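Local structure of protein LRIM1 (Anopheles gambiae, 3O53) at residues A[131-134]-A[135-139]. The protein forms, through a chain represented here by its leucine-rich repeat domain, a heterodimeric complex with the leucine-rich repeat protein APL1C that regulates complement-like immunity in the mosquito. Numbering follows the deposited sequence.
Sequences KITM and LRDLD
M134 CG lies over one face of the D137 carboxylate, 3.3 Å from OD1. M134 N and O are on this same side of its plane, while a water sits toward the other side, near OD2. Beyond the OD2 end comes T133 N, which meets OD2 of D137 nearly along its C-O bond at 2.9 Å and 163°; M134 N adds a weak bond to the same oxygen. The water accepts a hydrogen bond from T133 OG1 and donates to K131 O and, at a doubtfully short distance, D137 OD2. D137 N donates to M134 O (2.9 Å), approaching from above the carbonyl plane, so D137 grips the preceding residues with both side chain and backbone. The turn follows strand 123-126 of the leucine-rich repeat solenoid and runs into the 3-10 segment 135-137. I132 N is held by N154 OD1 of the next coil, consistent with an asparagine ladder. On the inner side I132 and L135 pack on L151, and I132 CD1 meets L138 CD1 at 4.0 Å, side chains crossing almost perpendicularly. Chi1 of 62° puts M134 CG between backbone N and carbonyl carbon, over the carboxylate; SD passes obliquely by the R136 guanidinium, 3.8 Å from NH2.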
# COMPACT_ATOMS: atom_id res chain seq x y z
N LYS A 131 -8.27 3.77 -7.26
CA LYS A 131 -8.45 3.02 -8.50
C LYS A 131 -7.12 2.66 -9.15
O LYS A 131 -7.00 2.64 -10.37
CB LYS A 131 -9.29 3.84 -9.49
CG LYS A 131 -10.56 4.43 -8.90
CD LYS A 131 -11.55 3.35 -8.51
CE LYS A 131 -12.45 2.97 -9.68
NZ LYS A 131 -13.56 2.07 -9.24
N ILE A 132 -6.12 2.38 -8.34
CA ILE A 132 -4.81 2.02 -8.85
C ILE A 132 -4.87 0.59 -9.39
O ILE A 132 -5.34 -0.32 -8.71
CB ILE A 132 -3.74 2.18 -7.73
CG1 ILE A 132 -3.56 3.67 -7.42
CG2 ILE A 132 -2.39 1.56 -8.15
CD1 ILE A 132 -2.83 3.95 -6.13
N THR A 133 -4.41 0.39 -10.62
CA THR A 133 -4.43 -0.95 -11.20
C THR A 133 -3.03 -1.53 -11.44
O THR A 133 -2.90 -2.70 -11.76
CB THR A 133 -5.20 -0.94 -12.53
OG1 THR A 133 -4.47 -0.16 -13.49
CG2 THR A 133 -6.58 -0.32 -12.34
N MET A 134 -1.99 -0.73 -11.27
CA MET A 134 -0.63 -1.22 -11.42
C MET A 134 0.34 -0.30 -10.68
O MET A 134 0.07 0.89 -10.50
CB MET A 134 -0.25 -1.34 -12.92
CG MET A 134 -0.27 -0.05 -13.73
SD MET A 134 0.31 -0.25 -15.46
CE MET A 134 -0.65 -1.64 -16.00
N LEU A 135 1.47 -0.86 -10.25
CA LEU A 135 2.46 -0.06 -9.52
C LEU A 135 2.98 1.10 -10.37
O LEU A 135 3.30 2.14 -9.83
CB LEU A 135 3.62 -0.94 -9.02
CG LEU A 135 3.25 -1.89 -7.88
CD1 LEU A 135 4.49 -2.65 -7.37
CD2 LEU A 135 2.57 -1.14 -6.74
N ARG A 136 3.03 0.93 -11.70
CA ARG A 136 3.45 2.04 -12.57
C ARG A 136 2.40 3.17 -12.74
O ARG A 136 2.67 4.15 -13.41
CB ARG A 136 3.87 1.51 -13.95
CG ARG A 136 5.20 0.77 -13.92
CD ARG A 136 5.44 0.08 -15.25
NE ARG A 136 4.43 -0.94 -15.51
CZ ARG A 136 4.14 -1.43 -16.71
NH1 ARG A 136 4.76 -0.99 -17.80
NH2 ARG A 136 3.20 -2.35 -16.82
N ASP A 137 1.22 3.03 -12.14
CA ASP A 137 0.34 4.19 -11.97
C ASP A 137 1.01 5.26 -11.09
O ASP A 137 0.69 6.44 -11.17
CB ASP A 137 -0.99 3.76 -11.34
CG ASP A 137 -1.87 3.00 -12.32
OD1 ASP A 137 -1.54 2.97 -13.52
OD2 ASP A 137 -2.88 2.44 -11.89
N LEU A 138 1.92 4.81 -10.23
CA LEU A 138 2.80 5.71 -9.48
C LEU A 138 4.03 5.97 -10.33
O LEU A 138 4.60 5.04 -10.88
CB LEU A 138 3.23 5.05 -8.16
CG LEU A 138 2.27 5.21 -6.98
CD1 LEU A 138 0.88 4.74 -7.32
CD2 LEU A 138 2.81 4.45 -5.76
N ASP A 139 4.44 7.23 -10.48
CA ASP A 139 5.62 7.49 -11.31
C ASP A 139 6.86 7.11 -10.52
O ASP A 139 6.76 6.66 -9.37
CB ASP A 139 5.65 8.93 -11.85
CG ASP A 139 6.11 9.94 -10.84
OD1 ASP A 139 6.21 9.62 -9.63
OD2 ASP A 139 6.37 11.09 -11.26
O HOH W 1 -5.21 2.69 -12.77